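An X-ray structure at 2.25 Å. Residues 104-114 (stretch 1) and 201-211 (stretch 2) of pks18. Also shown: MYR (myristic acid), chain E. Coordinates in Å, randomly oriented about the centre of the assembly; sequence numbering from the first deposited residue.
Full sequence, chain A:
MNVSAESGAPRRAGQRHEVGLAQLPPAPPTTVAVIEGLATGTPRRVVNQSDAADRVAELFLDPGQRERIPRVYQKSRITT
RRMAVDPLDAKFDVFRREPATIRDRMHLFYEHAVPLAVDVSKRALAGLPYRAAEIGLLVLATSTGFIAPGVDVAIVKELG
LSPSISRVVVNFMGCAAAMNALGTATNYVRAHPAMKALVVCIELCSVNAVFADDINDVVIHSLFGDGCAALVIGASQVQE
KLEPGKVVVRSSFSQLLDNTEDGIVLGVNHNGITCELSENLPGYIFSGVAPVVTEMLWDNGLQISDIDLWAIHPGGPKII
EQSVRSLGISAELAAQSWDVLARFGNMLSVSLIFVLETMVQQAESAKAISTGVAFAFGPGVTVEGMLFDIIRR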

# COMPACT_ATOMS: atom_id res chain seq x y z
N ASP A 104 13.06 -10.65 -12.50
CA ASP A 104 12.64 -10.62 -13.90
C ASP A 104 11.14 -10.74 -14.04
O ASP A 104 10.56 -10.20 -14.99
N ARG A 105 10.51 -11.44 -13.11
CA ARG A 105 9.06 -11.62 -13.13
C ARG A 105 8.32 -10.33 -12.77
O ARG A 105 7.21 -10.10 -13.26
N MET A 106 8.93 -9.48 -11.94
CA MET A 106 8.32 -8.21 -11.58
C MET A 106 8.44 -7.28 -12.80
O MET A 106 7.58 -6.43 -13.04
N HIS A 107 9.53 -7.43 -13.55
CA HIS A 107 9.70 -6.64 -14.77
C HIS A 107 8.65 -7.20 -15.74
O HIS A 107 8.01 -6.45 -16.47
N LEU A 108 8.47 -8.51 -15.73
CA LEU A 108 7.46 -9.10 -16.60
C LEU A 108 6.10 -8.54 -16.21
O LEU A 108 5.26 -8.27 -17.07
N PHE A 109 5.89 -8.35 -14.91
CA PHE A 109 4.63 -7.81 -14.41
C PHE A 109 4.45 -6.39 -14.96
O PHE A 109 3.42 -6.06 -15.53
N TYR A 110 5.47 -5.56 -14.79
CA TYR A 110 5.39 -4.19 -15.25
C TYR A 110 5.09 -4.11 -16.73
O TYR A 110 4.19 -3.40 -17.15
N GLU A 111 5.85 -4.86 -17.52
CA GLU A 111 5.69 -4.87 -18.97
C GLU A 111 4.25 -5.11 -19.42
O GLU A 111 3.76 -4.43 -20.32
N HIS A 112 3.56 -6.08 -18.80
CA HIS A 112 2.18 -6.37 -19.18
C HIS A 112 1.13 -5.60 -18.40
O HIS A 112 0.04 -5.35 -18.90
N ALA A 113 1.45 -5.21 -17.17
CA ALA A 113 0.48 -4.50 -16.34
C ALA A 113 0.17 -3.09 -16.85
O ALA A 113 -1.00 -2.68 -16.91
N VAL A 114 1.21 -2.36 -17.24
CA VAL A 114 1.07 -1.00 -17.73
C VAL A 114 0.04 -0.83 -18.85
O VAL A 114 -0.92 -0.07 -18.71
N CYS A 201 -7.16 -1.68 -9.81
CA CYS A 201 -6.74 -2.97 -9.29
C CYS A 201 -6.23 -3.74 -10.50
O CYS A 201 -6.94 -3.89 -11.50
N ILE A 202 -4.99 -4.20 -10.43
CA ILE A 202 -4.37 -4.92 -11.54
C ILE A 202 -3.74 -6.18 -10.98
O ILE A 202 -2.91 -6.13 -10.07
N GLU A 203 -4.12 -7.32 -11.52
CA GLU A 203 -3.59 -8.56 -11.01
C GLU A 203 -3.10 -9.46 -12.14
O GLU A 203 -3.85 -9.83 -13.04
N LEU A 204 -1.81 -9.77 -12.08
CA LEU A 204 -1.16 -10.61 -13.08
C LEU A 204 -0.54 -11.84 -12.45
O LEU A 204 0.67 -11.89 -12.20
N CYS A 205 -1.37 -12.84 -12.21
CA CYS A 205 -0.93 -14.09 -11.62
C CYS A 205 -0.05 -14.92 -12.57
O CYS A 205 0.98 -15.45 -12.15
N SER A 206 -0.46 -15.01 -13.83
CA SER A 206 0.27 -15.79 -14.83
C SER A 206 1.77 -15.50 -14.82
O SER A 206 2.59 -16.36 -15.15
N VAL A 207 2.12 -14.29 -14.42
CA VAL A 207 3.50 -13.85 -14.35
C VAL A 207 4.28 -14.55 -13.24
O VAL A 207 5.51 -14.57 -13.26
N ASN A 208 3.58 -15.14 -12.27
CA ASN A 208 4.25 -15.82 -11.17
C ASN A 208 4.15 -17.34 -11.24
O ASN A 208 4.44 -18.03 -10.27
N ALA A 209 3.73 -17.87 -12.39
CA ALA A 209 3.60 -19.32 -12.57
C ALA A 209 4.91 -20.06 -12.24
O ALA A 209 5.99 -19.65 -12.67
N VAL A 210 4.80 -21.15 -11.49
CA VAL A 210 5.97 -21.93 -11.11
C VAL A 210 5.75 -23.44 -11.25
O VAL A 210 6.67 -24.19 -11.59
N PHE A 211 4.51 -23.88 -10.99
CA PHE A 211 4.12 -25.28 -11.08
C PHE A 211 4.90 -26.18 -10.12
O PHE A 211 5.67 -27.04 -10.54

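Helix 104-114 lies across strand 201-204 and the turn that follows it, with 129° between the N-to-C directions of helix and strand and a closest axial approach of 9.1 Å. The backbones come nearest at two places, Arg105 to Val207 (CA to CA 6.1 Å) and Ala113 to Ile202 (CA to CA 6.8 Å), and the contact buries 543 Å² in all.

On the helix, the CA-to-CB bonds of Arg105, Leu108, His112 and Ala113 point toward the other stretch; there Ile202, Leu204 and Val207 point back. The alternation expected of a strand is evident, since Glu203 between them points away.

Val207 is the bump that fits the hollow between Arg105, Leu108 and Phe109. Its chi1 of 149° lies between wells. CG1 presses to 3.0 Å from Arg105 O, a tight approach, and stands 4.2 Å from Phe109 CB, while CG2 meets Leu108 CB at 4.1 Å. The same Arg105 O accepts the helical hydrogen bond from Phe109 N at 2.7 Å.

Leu204 fills the next hollow, one turn along. With chi1 at -93°, off the wells, and chi2 p, it brings CD2 to 3.5 Å from both Phe109 O and Ala113 N, and to 3.8 Å from His112 CB and from Ala113 CB. Ala113 offers only its CB to the strand, and this also touches Ile202 CG1 at 3.9 Å. Phe109 (chi1 t, chi2 88°) leaves the helix sideways and spans the strand residues, its CD1 3.8 Å from Leu204 CB and its CZ 4.3 Å from Ile202 CG2. The imidazole of His112 (chi1 m) leads away, and a weak hydrogen bond joins its ND1 to Leu108 O at 3.4 Å.

The polar anchor is Arg105, extended through chi2 and chi3 (m, t, t, then chi4 -90°). NH1 donates to Ala209 O at 2.8 Å and to Val207 O at 3.1 Å, and NH2 adds a weak bond to Ala209 O at 3.0 Å. Both carbonyls lie at the guanidinium edge, near its plane, as hydrogen bonding requires, whereas Val210 CG2 covers one face, 3.9 Å from NH2. NE is satisfied elsewhere in the structure.

Met106 starts away from the contact, but its m, m, p rotamer curls the end back to the side chain of Asn208.

Myristic acid runs past the turn in stretch 2: C8 is 3.5 Å from Cys205 O, C4 is 3.7 Å from Ser206 CA, and O2 is 3.1 Å from Phe211 CE1.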

# COMPACT_ATOMS: atom_id res chain seq x y z
CB ASP A 104 13.32 -11.74 -14.69
CG ASP A 104 14.79 -11.46 -14.96
OD1 ASP A 104 15.21 -10.29 -14.84
OD2 ASP A 104 15.53 -12.41 -15.32
CB ARG A 105 8.67 -12.76 -12.18
CG ARG A 105 9.08 -14.17 -12.66
CD ARG A 105 8.96 -15.18 -11.51
NE ARG A 105 9.30 -16.55 -11.86
CZ ARG A 105 8.45 -17.45 -12.34
NH1 ARG A 105 7.17 -17.14 -12.53
NH2 ARG A 105 8.86 -18.69 -12.58
CB MET A 106 9.04 -7.60 -10.37
CG MET A 106 9.15 -8.53 -9.18
SD MET A 106 7.56 -8.92 -8.41
CE MET A 106 7.06 -10.43 -9.35
CB HIS A 107 11.11 -6.81 -15.36
CG HIS A 107 12.12 -5.87 -14.77
ND1 HIS A 107 12.01 -4.50 -14.88
CD2 HIS A 107 13.24 -6.11 -14.05
CE1 HIS A 107 13.02 -3.93 -14.24
NE2 HIS A 107 13.78 -4.88 -13.73
CB LEU A 108 7.44 -10.62 -16.47
CG LEU A 108 7.91 -11.41 -17.70
CD1 LEU A 108 7.57 -12.89 -17.50
CD2 LEU A 108 7.23 -10.89 -18.97
CB PHE A 109 4.63 -7.77 -12.88
CG PHE A 109 3.52 -6.94 -12.29
CD1 PHE A 109 2.27 -7.49 -12.03
CD2 PHE A 109 3.71 -5.58 -12.02
CE1 PHE A 109 1.23 -6.71 -11.51
CE2 PHE A 109 2.68 -4.79 -11.51
CZ PHE A 109 1.44 -5.36 -11.25
CB TYR A 110 6.70 -3.45 -14.96
CG TYR A 110 6.64 -1.97 -15.25
CD1 TYR A 110 6.03 -1.08 -14.36
CD2 TYR A 110 7.19 -1.45 -16.42
CE1 TYR A 110 5.97 0.29 -14.62
CE2 TYR A 110 7.15 -0.07 -16.69
CZ TYR A 110 6.54 0.78 -15.79
OH TYR A 110 6.48 2.12 -16.06
CB GLU A 111 6.61 -5.92 -19.58
CG GLU A 111 6.63 -5.96 -21.10
CD GLU A 111 7.44 -7.12 -21.63
OE1 GLU A 111 8.51 -7.41 -21.05
OE2 GLU A 111 7.02 -7.74 -22.63
CB HIS A 112 1.87 -7.87 -19.06
CG HIS A 112 2.54 -8.71 -20.09
ND1 HIS A 112 3.79 -9.27 -19.91
CD2 HIS A 112 2.15 -9.08 -21.34
CE1 HIS A 112 4.14 -9.93 -21.00
NE2 HIS A 112 3.16 -9.83 -21.88
CB ALA A 113 0.97 -4.44 -14.88
CB VAL A 114 2.43 -0.43 -18.20
CG1 VAL A 114 2.25 0.95 -18.83
CG2 VAL A 114 3.40 -0.37 -17.02
CB CYS A 201 -7.92 -3.69 -8.63
SG CYS A 201 -8.69 -2.77 -7.27
CB ILE A 202 -3.30 -4.03 -12.23
CG1 ILE A 202 -2.52 -4.84 -13.27
CG2 ILE A 202 -2.36 -3.44 -11.18
CD1 ILE A 202 -3.25 -5.03 -14.58
CB GLU A 203 -4.67 -9.25 -10.17
CG GLU A 203 -4.21 -9.75 -8.81
CD GLU A 203 -3.82 -8.65 -7.82
OE1 GLU A 203 -4.72 -7.90 -7.37
OE2 GLU A 203 -2.63 -8.55 -7.49
CB LEU A 204 -0.08 -9.81 -13.81
CG LEU A 204 -0.49 -9.11 -15.10
CD1 LEU A 204 -1.80 -8.39 -14.91
CD2 LEU A 204 0.61 -8.14 -15.53
CB CYS A 205 -2.14 -14.93 -11.18
SG CYS A 205 -3.19 -14.18 -9.90
CB SER A 206 -0.30 -15.54 -16.24
OG SER A 206 -0.04 -14.22 -16.72
CB VAL A 207 3.55 -12.31 -14.17
CG1 VAL A 207 4.76 -11.90 -13.38
CG2 VAL A 207 3.60 -11.66 -15.53
CB ASN A 208 3.70 -15.34 -9.82
CG ASN A 208 3.99 -13.86 -9.55
OD1 ASN A 208 3.20 -12.98 -9.90
ND2 ASN A 208 5.14 -13.59 -8.94
CB ALA A 209 3.18 -19.62 -14.00
CB VAL A 210 6.39 -21.60 -9.66
CG1 VAL A 210 7.47 -22.54 -9.20
CG2 VAL A 210 6.92 -20.17 -9.59
CB PHE A 211 4.27 -25.78 -12.52
CG PHE A 211 3.37 -25.07 -13.51
CD1 PHE A 211 2.02 -25.39 -13.60
CD2 PHE A 211 3.86 -24.05 -14.32
CE1 PHE A 211 1.18 -24.72 -14.48
CE2 PHE A 211 3.02 -23.38 -15.21
CZ PHE A 211 1.68 -23.72 -15.29
C1 MYR E . -1.62 -22.02 -15.39
O1 MYR E . -2.31 -22.06 -16.41
O2 MYR E . -1.45 -23.06 -14.74
C2 MYR E . -0.96 -20.72 -14.95
C3 MYR E . -1.58 -20.21 -13.65
C4 MYR E . -0.95 -18.88 -13.21
C5 MYR E . -1.53 -18.39 -11.89
C6 MYR E . -1.20 -19.32 -10.72
C7 MYR E . 0.29 -19.30 -10.35
C8 MYR E . 0.73 -17.96 -9.76
C9 MYR E . 0.01 -17.66 -8.44
C10 MYR E . 0.35 -16.26 -7.94
C11 MYR E . -0.41 -15.94 -6.65
C12 MYR E . -0.11 -14.51 -6.18
C13 MYR E . -0.94 -14.18 -4.94
C14 MYR E . -0.68 -12.75 -4.47